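Local coordinates for VP5 (Halorubrum pleomorphic virus 2, PDB 6QGI), which serves as an envelope protein of a haloarchaeal pleomorphic virus and probably mediates fusion of the viral membrane with that of the host cell, at residues V7-G12 / E435-Q440; A312-T317 / F345-S350; G366-T371 / H407-E412. All blocks are in the same frame, centred on the assembly; numbering follows the deposited sequence.

Interaction 1 of 3, residues V7-G12 / E435-Q440; sequences VGLAAG and ETIQLQ
Ile437 holds CG1 in the crowded position between its backbone N and carbonyl carbon (chi1 60°), and Leu9 sets CG anti to its carbonyl carbon; the two side chains cross at about a right angle and meet tip to tip, CD1 of Leu9 lying 3.8 Å from CD1 of Ile437. The same Ile437 CD1 approaches Ala11 CB at 3.7 Å, so a single methyl serves both apolar contacts. Past the short helix, Ala10 takes positive phi and the chain enters an antiparallel strand pairing. Gln438 N donates to Gly12 O at 2.8 Å, with 165° at the hydrogen; in return Gly12 N reaches a lone pair of Gln438 O at 3.0 Å. Gly12 O also receives a CA-H...O contact from Ile437 CA at 3.2 Å. Towards Gln440 the grip slackens: its N makes only a weak bond to Ala10 O, 3.5 Å long, and another weak one to a water that also lies 3.1 Å from Leu9 O. Leu9 and Ile437 both rest on Leu314. The N-terminal residues are thus added as an edge strand to a strand more than 400 residues later, by main-chain polarity at Gly12 and the methyls of Leu9, Ala11 and Ile437.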
ATOM      1  N   VAL A   7       1.323  -8.160 -11.180  1.00 28.05           N
ATOM      2  CA  VAL A   7       0.940  -9.292 -12.027  1.00 28.69           C
ATOM      3  C   VAL A   7       1.655 -10.583 -11.599  1.00 33.69           C
ATOM      4  O   VAL A   7       0.981 -11.591 -11.346  1.00 33.88           O
ATOM      5  CB  VAL A   7       1.169  -8.989 -13.532  1.00 32.93           C
ATOM      6  CG1 VAL A   7       0.721 -10.154 -14.408  1.00 33.21           C
ATOM      7  CG2 VAL A   7       0.464  -7.698 -13.950  1.00 32.18           C
ATOM      8  N   GLY A   8       2.989 -10.544 -11.551  1.00 29.98           N
ATOM      9  CA  GLY A   8       3.815 -11.698 -11.207  1.00 30.15           C
ATOM     10  C   GLY A   8       3.552 -12.284  -9.837  1.00 33.12           C
ATOM     11  O   GLY A   8       3.495 -13.505  -9.689  1.00 33.38           O
ATOM     12  N   LEU A   9       3.374 -11.420  -8.832  1.00 28.14           N
ATOM     13  CA  LEU A   9       3.145 -11.869  -7.464  1.00 27.30           C
ATOM     14  C   LEU A   9       1.679 -11.745  -7.060  1.00 29.65           C
ATOM     15  O   LEU A   9       1.323 -12.194  -5.968  1.00 29.31           O
ATOM     16  CB  LEU A   9       4.045 -11.095  -6.477  1.00 27.10           C
ATOM     17  CG  LEU A   9       5.550 -11.032  -6.807  1.00 32.00           C
ATOM     18  CD1 LEU A   9       6.252  -9.988  -5.966  1.00 31.67           C
ATOM     19  CD2 LEU A   9       6.223 -12.398  -6.676  1.00 34.62           C
ATOM     20  N   ALA A  10       0.820 -11.170  -7.946  1.00 25.43           N
ATOM     21  CA  ALA A  10      -0.616 -10.929  -7.715  1.00 24.44           C
ATOM     22  C   ALA A  10      -0.788 -10.222  -6.362  1.00 28.76           C
ATOM     23  O   ALA A  10      -1.654 -10.562  -5.555  1.00 28.67           O
ATOM     24  CB  ALA A  10      -1.403 -12.240  -7.773  1.00 25.49           C
ATOM     25  N   ALA A  11       0.103  -9.253  -6.117  1.00 25.65           N
ATOM     26  CA  ALA A  11       0.212  -8.506  -4.878  1.00 25.63           C
ATOM     27  C   ALA A  11       0.057  -6.991  -5.101  1.00 30.10           C
ATOM     28  O   ALA A  11      -0.273  -6.549  -6.204  1.00 30.17           O
ATOM     29  CB  ALA A  11       1.562  -8.811  -4.234  1.00 26.86           C
ATOM     30  N   GLY A  12       0.258  -6.222  -4.034  1.00 26.53           N
ATOM     31  CA  GLY A  12       0.211  -4.768  -4.062  1.00 25.91           C
ATOM     32  C   GLY A  12       1.407  -4.186  -3.345  1.00 29.78           C
ATOM     33  O   GLY A  12       1.915  -4.797  -2.404  1.00 29.81           O
ATOM     34  N   GLU A 435      11.598  -5.427  -0.286  1.00 29.86           N
ATOM     35  CA  GLU A 435      10.345  -4.672  -0.335  1.00 28.39           C
ATOM     36  C   GLU A 435       9.242  -5.417   0.400  1.00 30.82           C
ATOM     37  O   GLU A 435       9.316  -6.639   0.530  1.00 30.45           O
ATOM     38  CB  GLU A 435       9.904  -4.435  -1.796  1.00 29.47           C
ATOM     39  CG  GLU A 435      10.881  -3.665  -2.670  1.00 41.86           C
ATOM     40  CD  GLU A 435      10.557  -3.611  -4.150  1.00 61.44           C
ATOM     41  OE1 GLU A 435      11.475  -3.295  -4.940  1.00 51.41           O
ATOM     42  OE2 GLU A 435       9.391  -3.884  -4.516  1.00 54.77           O
ATOM     43  N   THR A 436       8.207  -4.684   0.847  1.00 26.26           N
ATOM     44  CA  THR A 436       7.029  -5.252   1.500  1.00 25.34           C
ATOM     45  C   THR A 436       5.864  -5.161   0.528  1.00 28.32           C
ATOM     46  O   THR A 436       5.561  -4.082   0.011  1.00 27.69           O
ATOM     47  CB  THR A 436       6.731  -4.561   2.832  1.00 31.93           C
ATOM     48  OG1 THR A 436       7.866  -4.690   3.682  1.00 32.19           O
ATOM     49  CG2 THR A 436       5.502  -5.138   3.534  1.00 28.62           C
ATOM     50  N   ILE A 437       5.233  -6.309   0.266  1.00 24.23           N
ATOM     51  CA  ILE A 437       4.097  -6.434  -0.646  1.00 22.63           C
ATOM     52  C   ILE A 437       2.881  -6.953   0.126  1.00 26.11           C
ATOM     53  O   ILE A 437       3.043  -7.642   1.131  1.00 26.32           O
ATOM     54  CB  ILE A 437       4.437  -7.340  -1.871  1.00 25.51           C
ATOM     55  CG1 ILE A 437       4.823  -8.781  -1.446  1.00 26.12           C
ATOM     56  CG2 ILE A 437       5.535  -6.700  -2.730  1.00 26.74           C
ATOM     57  CD1 ILE A 437       4.720  -9.839  -2.500  1.00 31.84           C
ATOM     58  N   GLN A 438       1.667  -6.609  -0.327  1.00 21.22           N
ATOM     59  CA  GLN A 438       0.450  -7.125   0.296  1.00 20.19           C
ATOM     60  C   GLN A 438      -0.060  -8.253  -0.586  1.00 23.88           C
ATOM     61  O   GLN A 438      -0.362  -8.014  -1.752  1.00 22.77           O
ATOM     62  CB  GLN A 438      -0.610  -6.031   0.503  1.00 20.47           C
ATOM     63  CG  GLN A 438      -1.855  -6.553   1.217  1.00 27.99           C
ATOM     64  CD  GLN A 438      -2.930  -5.520   1.411  1.00 46.72           C
ATOM     65  OE1 GLN A 438      -2.692  -4.446   1.949  1.00 42.95           O
ATOM     66  NE2 GLN A 438      -4.146  -5.837   0.997  1.00 40.91           N
ATOM     67  N   LEU A 439      -0.139  -9.477  -0.043  1.00 21.12           N
ATOM     68  CA  LEU A 439      -0.598 -10.646  -0.791  1.00 21.08           C
ATOM     69  C   LEU A 439      -2.109 -10.615  -0.950  1.00 24.49           C
ATOM     70  O   LEU A 439      -2.830 -10.583   0.045  1.00 23.89           O
ATOM     71  CB  LEU A 439      -0.146 -11.947  -0.104  1.00 21.95           C
ATOM     72  CG  LEU A 439       1.358 -12.073   0.163  1.00 27.09           C
ATOM     73  CD1 LEU A 439       1.664 -13.253   1.048  1.00 28.12           C
ATOM     74  CD2 LEU A 439       2.149 -12.188  -1.132  1.00 28.59           C
ATOM     75  N   GLN A 440      -2.580 -10.574  -2.206  1.00 21.88           N
ATOM     76  CA  GLN A 440      -4.000 -10.519  -2.565  1.00 21.91           C
ATOM     77  C   GLN A 440      -4.454 -11.872  -3.087  1.00 26.97           C
ATOM     78  O   GLN A 440      -5.510 -12.378  -2.681  1.00 27.65           O
ATOM     79  CB  GLN A 440      -4.253  -9.436  -3.636  1.00 23.04           C
ATOM     80  CG  GLN A 440      -3.435  -8.153  -3.502  1.00 37.11           C
ATOM     81  CD  GLN A 440      -3.936  -7.215  -2.433  1.00 57.15           C
ATOM     82  OE1 GLN A 440      -4.938  -7.461  -1.747  1.00 53.38           O
ATOM     83  NE2 GLN A 440      -3.237  -6.100  -2.273  1.00 49.96           N
TER
HETATM   84  O   HOH W   1      -0.534 -12.649  -3.551  1.00 21.66           O

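Interaction 2 of 3, residues A312-T317 / F345-S350; sequences ATLPGT and FTADMS
Phe345 starts with CG anti to its backbone N (chi1 -161°), and although its CB does not aim at strand 312-317, the ring swings across the main chain there. On one flank CD1 lies 3.6 Å from Thr317 O, and CE1 follows at 3.4 Å from Gly316 O. At the tip CZ comes to 3.3 Å from Gly316 N. On the other flank, CE2 is 3.5 Å from Leu314 O, which sits at the ring edge, and CD2 is 4.0 Å from Leu314 CD2. The N of Thr317 stands over one face, offset toward the rim. Gly316 has no CB to collide with Phe345 CE2 and Ala347 CB. Leu314 lodges CG 3.7 Å from Ala347 CB and its CD2 methyl 4.0 Å from Met349 CE. Beside the ring, Thr317 and Thr346 form an antiparallel hydrogen-bonded pair, Thr317 N to Thr346 O and Thr346 N to Thr317 O both 2.9 Å. The hydroxyl of Thr317 is hydrogen-bonded to Tyr493 and that of Thr346 to Thr436. The ring thus packs against main chain whose Thr317 N and O are already hydrogen-bonded to Thr346, next to an apolar group of Leu314, Ala347 and Met349.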
ATOM      1  N   ALA A 312       5.143 -17.967  -9.488  1.00 35.56           N
ATOM      2  CA  ALA A 312       6.280 -17.165  -9.037  1.00 35.08           C
ATOM      3  C   ALA A 312       6.691 -17.529  -7.605  1.00 39.89           C
ATOM      4  O   ALA A 312       5.870 -17.463  -6.686  1.00 38.48           O
ATOM      5  CB  ALA A 312       5.953 -15.684  -9.136  1.00 34.38           C
ATOM      6  N   THR A 313       7.963 -17.946  -7.438  1.00 38.34           N
ATOM      7  CA  THR A 313       8.557 -18.338  -6.153  1.00 39.13           C
ATOM      8  C   THR A 313       9.316 -17.154  -5.557  1.00 41.66           C
ATOM      9  O   THR A 313      10.084 -16.493  -6.263  1.00 40.78           O
ATOM     10  CB  THR A 313       9.454 -19.580  -6.293  1.00 51.94           C
ATOM     11  OG1 THR A 313      10.384 -19.379  -7.359  1.00 55.29           O
ATOM     12  CG2 THR A 313       8.661 -20.855  -6.527  1.00 50.35           C
ATOM     13  N   LEU A 314       9.091 -16.883  -4.256  1.00 37.55           N
ATOM     14  CA  LEU A 314       9.690 -15.744  -3.565  1.00 36.40           C
ATOM     15  C   LEU A 314       9.982 -16.046  -2.074  1.00 39.45           C
ATOM     16  O   LEU A 314       9.055 -16.372  -1.325  1.00 38.76           O
ATOM     17  CB  LEU A 314       8.736 -14.531  -3.703  1.00 34.95           C
ATOM     18  CG  LEU A 314       9.188 -13.161  -3.192  1.00 39.01           C
ATOM     19  CD1 LEU A 314      10.379 -12.619  -3.984  1.00 39.77           C
ATOM     20  CD2 LEU A 314       8.051 -12.173  -3.263  1.00 39.65           C
ATOM     21  N   PRO A 315      11.256 -15.909  -1.622  1.00 35.59           N
ATOM     22  CA  PRO A 315      11.562 -16.150  -0.199  1.00 35.77           C
ATOM     23  C   PRO A 315      11.424 -14.877   0.650  1.00 38.06           C
ATOM     24  O   PRO A 315      11.953 -13.828   0.282  1.00 37.70           O
ATOM     25  CB  PRO A 315      13.013 -16.644  -0.231  1.00 38.92           C
ATOM     26  CG  PRO A 315      13.581 -16.145  -1.552  1.00 43.16           C
ATOM     27  CD  PRO A 315      12.474 -15.542  -2.374  1.00 37.26           C
ATOM     28  N   GLY A 316      10.736 -14.976   1.781  1.00 33.46           N
ATOM     29  CA  GLY A 316      10.556 -13.826   2.660  1.00 32.26           C
ATOM     30  C   GLY A 316       9.824 -14.078   3.960  1.00 36.06           C
ATOM     31  O   GLY A 316       9.403 -15.200   4.252  1.00 36.55           O
ATOM     32  N   THR A 317       9.680 -13.013   4.755  1.00 31.84           N
ATOM     33  CA  THR A 317       9.025 -13.048   6.064  1.00 31.43           C
ATOM     34  C   THR A 317       7.608 -12.479   5.984  1.00 33.11           C
ATOM     35  O   THR A 317       7.327 -11.590   5.172  1.00 31.18           O
ATOM     36  CB  THR A 317       9.861 -12.301   7.111  1.00 40.82           C
ATOM     37  OG1 THR A 317      10.258 -11.035   6.583  1.00 42.07           O
ATOM     38  CG2 THR A 317      11.089 -13.093   7.557  1.00 40.77           C
ATOM     39  N   PHE A 345       4.207  -9.275   3.074  1.00 23.06           N
ATOM     40  CA  PHE A 345       5.340 -10.148   2.788  1.00 23.44           C
ATOM     41  C   PHE A 345       6.571  -9.319   2.430  1.00 27.70           C
ATOM     42  O   PHE A 345       6.591  -8.652   1.392  1.00 26.10           O
ATOM     43  CB  PHE A 345       4.987 -11.143   1.665  1.00 25.21           C
ATOM     44  CG  PHE A 345       5.874 -12.364   1.561  1.00 27.58           C
ATOM     45  CD1 PHE A 345       5.783 -13.392   2.495  1.00 31.08           C
ATOM     46  CD2 PHE A 345       6.753 -12.517   0.494  1.00 29.58           C
ATOM     47  CE1 PHE A 345       6.583 -14.533   2.384  1.00 33.05           C
ATOM     48  CE2 PHE A 345       7.550 -13.660   0.382  1.00 33.49           C
ATOM     49  CZ  PHE A 345       7.452 -14.664   1.322  1.00 32.43           C
ATOM     50  N   THR A 346       7.577  -9.328   3.328  1.00 25.75           N
ATOM     51  CA  THR A 346       8.840  -8.615   3.154  1.00 26.02           C
ATOM     52  C   THR A 346       9.817  -9.586   2.522  1.00 32.31           C
ATOM     53  O   THR A 346      10.159 -10.602   3.132  1.00 33.71           O
ATOM     54  CB  THR A 346       9.331  -8.043   4.484  1.00 31.19           C
ATOM     55  OG1 THR A 346       8.269  -7.301   5.087  1.00 28.89           O
ATOM     56  CG2 THR A 346      10.569  -7.161   4.321  1.00 28.72           C
ATOM     57  N   ALA A 347      10.234  -9.297   1.283  1.00 28.90           N
ATOM     58  CA  ALA A 347      11.125 -10.166   0.523  1.00 29.75           C
ATOM     59  C   ALA A 347      12.077  -9.396  -0.361  1.00 33.98           C
ATOM     60  O   ALA A 347      11.805  -8.258  -0.738  1.00 32.13           O
ATOM     61  CB  ALA A 347      10.297 -11.103  -0.341  1.00 30.30           C
ATOM     62  N   ASP A 348      13.187 -10.049  -0.723  1.00 33.03           N
ATOM     63  CA  ASP A 348      14.162  -9.489  -1.650  1.00 33.64           C
ATOM     64  C   ASP A 348      13.667  -9.833  -3.054  1.00 37.23           C
ATOM     65  O   ASP A 348      13.751 -10.995  -3.477  1.00 37.71           O
ATOM     66  CB  ASP A 348      15.587 -10.018  -1.378  1.00 37.09           C
ATOM     67  CG  ASP A 348      16.658  -9.449  -2.292  1.00 47.44           C
ATOM     68  OD1 ASP A 348      16.322  -8.617  -3.150  1.00 47.93           O
ATOM     69  OD2 ASP A 348      17.832  -9.841  -2.146  1.00 52.79           O
ATOM     70  N   MET A 349      13.116  -8.817  -3.757  1.00 32.32           N
ATOM     71  CA  MET A 349      12.556  -8.942  -5.108  1.00 31.50           C
ATOM     72  C   MET A 349      13.595  -9.430  -6.113  1.00 35.78           C
ATOM     73  O   MET A 349      13.223  -9.992  -7.143  1.00 35.63           O
ATOM     74  CB  MET A 349      11.943  -7.613  -5.587  1.00 32.90           C
ATOM     75  CG  MET A 349      10.766  -7.146  -4.742  1.00 35.89           C
ATOM     76  SD  MET A 349       9.373  -8.300  -4.724  1.00 39.98           S
ATOM     77  CE  MET A 349       9.004  -8.334  -2.973  1.00 36.57           C
ATOM     78  N   SER A 350      14.891  -9.268  -5.791  1.00 33.08           N
ATOM     79  CA  SER A 350      16.000  -9.730  -6.620  1.00 34.13           C
ATOM     80  C   SER A 350      16.076 -11.278  -6.642  1.00 38.36           C
ATOM     81  O   SER A 350      16.778 -11.849  -7.483  1.00 38.36           O
ATOM     82  CB  SER A 350      17.318  -9.136  -6.131  1.00 38.51           C
ATOM     83  OG  SER A 350      18.318  -9.208  -7.133  1.00 49.52           O
TER

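Interaction 3 of 3, residues G366-T371 / H407-E412; sequences GNVTLT and HDVSPE
The tight part of this contact is the main chain around Gly366 and the valine contact on the face of Val368 and His407. Here outer strand 367-370 of a small antiparallel three-stranded sheet pairs with its central strand, 405-408. Val409 N donates to Gly366 O at 2.8 Å and with 162° at the hydrogen, yet it arrives 50° out of the carbonyl plane. Gly366 O also faces His407 O at 3.4 Å, two acceptors, each with its own donor, Val409 N and Val368 N respectively. Gly366 has positive phi and carries no side chain, so its CA can settle 4.0 Å from Ser410 CB. Val368 and His407 form an antiparallel hydrogen-bonded pair, with Val368 N to His407 O and His407 N to Val368 O each 3.2 Å. Val368 and Val409 cross obliquely, their CG2 methyls 3.8 Å apart; Val368 touches Leu382 of strand 378-384 and Val409 touches Val390 of strand 389-393. On that face His407 ND1 bonds weakly to Asn396 O.

The other face, carrying Asn367 and Asp408, is looser and partly exposed: Asn367 OD1 stays 3.9 Å from Asp408 N. Asp408 accepts from Ser410 OG on OD1 at 2.9 Å, from above the carboxylate plane, a link just past the strand consistent with steadying that turn. The pairing therefore relies on backbone hydrogen bonds and the valine contact, while Asp408 bonds within its own segment.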
ATOM      1  N   GLY A 366      15.506 -16.837 -35.244  1.00 55.28           N
ATOM      2  CA  GLY A 366      16.011 -16.106 -34.087  1.00 54.21           C
ATOM      3  C   GLY A 366      14.946 -15.359 -33.307  1.00 55.73           C
ATOM      4  O   GLY A 366      15.149 -15.071 -32.124  1.00 54.84           O
ATOM      5  N   ASN A 367      13.804 -15.037 -33.957  1.00 51.07           N
ATOM      6  CA  ASN A 367      12.684 -14.322 -33.341  1.00 49.05           C
ATOM      7  C   ASN A 367      11.884 -15.243 -32.396  1.00 52.46           C
ATOM      8  O   ASN A 367      11.052 -16.041 -32.848  1.00 52.16           O
ATOM      9  CB  ASN A 367      11.755 -13.707 -34.407  1.00 48.30           C
ATOM     10  CG  ASN A 367      12.111 -12.305 -34.847  1.00 68.52           C
ATOM     11  OD1 ASN A 367      12.029 -11.344 -34.072  1.00 63.60           O
ATOM     12  ND2 ASN A 367      12.473 -12.149 -36.115  1.00 57.13           N
ATOM     13  N   VAL A 368      12.154 -15.128 -31.078  1.00 48.22           N
ATOM     14  CA  VAL A 368      11.432 -15.872 -30.040  1.00 47.31           C
ATOM     15  C   VAL A 368      10.182 -15.059 -29.701  1.00 48.84           C
ATOM     16  O   VAL A 368      10.266 -13.839 -29.618  1.00 47.28           O
ATOM     17  CB  VAL A 368      12.293 -16.188 -28.788  1.00 51.59           C
ATOM     18  CG1 VAL A 368      11.470 -16.916 -27.732  1.00 50.80           C
ATOM     19  CG2 VAL A 368      13.521 -17.015 -29.158  1.00 53.10           C
ATOM     20  N   THR A 369       9.030 -15.727 -29.527  1.00 45.20           N
ATOM     21  CA  THR A 369       7.762 -15.062 -29.241  1.00 43.73           C
ATOM     22  C   THR A 369       7.182 -15.530 -27.896  1.00 46.10           C
ATOM     23  O   THR A 369       7.171 -16.727 -27.604  1.00 45.81           O
ATOM     24  CB  THR A 369       6.789 -15.285 -30.414  1.00 52.43           C
ATOM     25  OG1 THR A 369       7.419 -14.829 -31.616  1.00 54.84           O
ATOM     26  CG2 THR A 369       5.458 -14.554 -30.235  1.00 48.71           C
ATOM     27  N   LEU A 370       6.719 -14.552 -27.083  1.00 41.25           N
ATOM     28  CA  LEU A 370       6.069 -14.727 -25.778  1.00 39.87           C
ATOM     29  C   LEU A 370       4.586 -14.406 -25.905  1.00 42.27           C
ATOM     30  O   LEU A 370       4.230 -13.428 -26.567  1.00 41.39           O
ATOM     31  CB  LEU A 370       6.705 -13.845 -24.681  1.00 39.09           C
ATOM     32  CG  LEU A 370       8.195 -14.015 -24.352  1.00 44.30           C
ATOM     33  CD1 LEU A 370       8.588 -13.107 -23.204  1.00 43.72           C
ATOM     34  CD2 LEU A 370       8.556 -15.458 -24.013  1.00 47.07           C
ATOM     35  N   THR A 371       3.726 -15.220 -25.280  1.00 38.46           N
ATOM     36  CA  THR A 371       2.276 -15.037 -25.363  1.00 37.86           C
ATOM     37  C   THR A 371       1.726 -14.214 -24.168  1.00 41.31           C
ATOM     38  O   THR A 371       0.533 -13.893 -24.151  1.00 40.69           O
ATOM     39  CB  THR A 371       1.571 -16.387 -25.532  1.00 45.98           C
ATOM     40  OG1 THR A 371       2.044 -17.295 -24.542  1.00 46.55           O
ATOM     41  CG2 THR A 371       1.782 -16.984 -26.919  1.00 43.35           C
ATOM     42  N   HIS A 407      11.554 -10.892 -29.748  1.00 46.60           N
ATOM     43  CA  HIS A 407      12.923 -10.411 -29.613  1.00 47.54           C
ATOM     44  C   HIS A 407      13.841 -11.249 -30.492  1.00 53.97           C
ATOM     45  O   HIS A 407      13.804 -12.481 -30.422  1.00 53.74           O
ATOM     46  CB  HIS A 407      13.403 -10.418 -28.149  1.00 47.84           C
ATOM     47  CG  HIS A 407      14.827  -9.975 -27.993  1.00 52.04           C
ATOM     48  ND1 HIS A 407      15.188  -8.646 -28.120  1.00 53.59           N
ATOM     49  CD2 HIS A 407      15.939 -10.709 -27.768  1.00 54.77           C
ATOM     50  CE1 HIS A 407      16.500  -8.613 -27.947  1.00 53.80           C
ATOM     51  NE2 HIS A 407      16.994  -9.829 -27.721  1.00 54.89           N
ATOM     52  N   ASP A 408      14.661 -10.581 -31.320  1.00 52.35           N
ATOM     53  CA  ASP A 408      15.605 -11.255 -32.205  1.00 54.57           C
ATOM     54  C   ASP A 408      16.796 -11.752 -31.378  1.00 60.90           C
ATOM     55  O   ASP A 408      17.638 -10.958 -30.951  1.00 60.77           O
ATOM     56  CB  ASP A 408      16.046 -10.324 -33.356  1.00 57.20           C
ATOM     57  CG  ASP A 408      16.832 -10.993 -34.471  1.00 68.82           C
ATOM     58  OD1 ASP A 408      16.666 -12.219 -34.666  1.00 70.01           O
ATOM     59  OD2 ASP A 408      17.593 -10.285 -35.165  1.00 75.31           O
ATOM     60  N   VAL A 409      16.828 -13.066 -31.125  1.00 59.19           N
ATOM     61  CA  VAL A 409      17.862 -13.724 -30.325  1.00 60.65           C
ATOM     62  C   VAL A 409      18.939 -14.351 -31.250  1.00 67.35           C
ATOM     63  O   VAL A 409      19.833 -15.051 -30.767  1.00 67.70           O
ATOM     64  CB  VAL A 409      17.230 -14.780 -29.358  1.00 64.53           C
ATOM     65  CG1 VAL A 409      18.264 -15.350 -28.395  1.00 65.36           C
ATOM     66  CG2 VAL A 409      16.062 -14.194 -28.570  1.00 62.62           C
ATOM     67  N   SER A 410      18.883 -14.063 -32.566  1.00 65.75           N
ATOM     68  CA  SER A 410      19.832 -14.607 -33.541  1.00 68.08           C
ATOM     69  C   SER A 410      21.306 -14.203 -33.252  1.00 74.74           C
ATOM     70  O   SER A 410      22.163 -15.087 -33.402  1.00 75.91           O
ATOM     71  CB  SER A 410      19.441 -14.219 -34.962  1.00 71.73           C
ATOM     72  OG  SER A 410      19.449 -12.819 -35.176  1.00 79.78           O
ATOM     73  N   PRO A 411      21.639 -12.953 -32.794  1.00 71.86           N
ATOM     74  CA  PRO A 411      23.052 -12.634 -32.522  1.00 73.20           C
ATOM     75  C   PRO A 411      23.660 -13.482 -31.407  1.00 78.57           C
ATOM     76  O   PRO A 411      24.830 -13.850 -31.505  1.00 79.91           O
ATOM     77  CB  PRO A 411      23.012 -11.158 -32.122  1.00 73.89           C
ATOM     78  CG  PRO A 411      21.734 -10.637 -32.722  1.00 76.98           C
ATOM     79  CD  PRO A 411      20.792 -11.765 -32.538  1.00 71.96           C
ATOM     80  N   GLU A 412      22.871 -13.792 -30.360  1.00 74.72           N
ATOM     81  CA  GLU A 412      23.319 -14.583 -29.211  1.00 75.46           C
ATOM     82  C   GLU A 412      23.232 -16.102 -29.468  1.00 80.55           C
ATOM     83  O   GLU A 412      23.814 -16.884 -28.706  1.00 80.86           O
ATOM     84  CB  GLU A 412      22.526 -14.214 -27.944  1.00 75.33           C
ATOM     85  CG  GLU A 412      22.830 -12.819 -27.417  1.00 87.77           C
ATOM     86  CD  GLU A 412      21.918 -12.312 -26.317  1.00113.18           C
ATOM     87  OE1 GLU A 412      20.691 -12.216 -26.550  1.00111.72           O
ATOM     88  OE2 GLU A 412      22.437 -11.982 -25.225  1.00108.06           O
TER

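Interactions 1 and 2 belong to one continuous piece of sheet: their centres are about 10 Å apart, and strand 434-439 lies next to strand 343-355, with Ile437 O 2.8 Å from Phe345 N and Glu435 N 2.9 Å from Ala347 O, both probable hydrogen bonds. Met349 of interaction 2 also touches Leu9 and Ile437, so the two apolar clusters merge. Interaction 3 stands apart, its centre about 29 Å from each of the others, with nearest atoms about 10 Å from interaction 1 and 15 Å from interaction 2. The His407 side chain lies about 6 Å from the N-linked sugar on Asn396. Interactions 2 and 3 follow in series inside the loop closed by interaction 1.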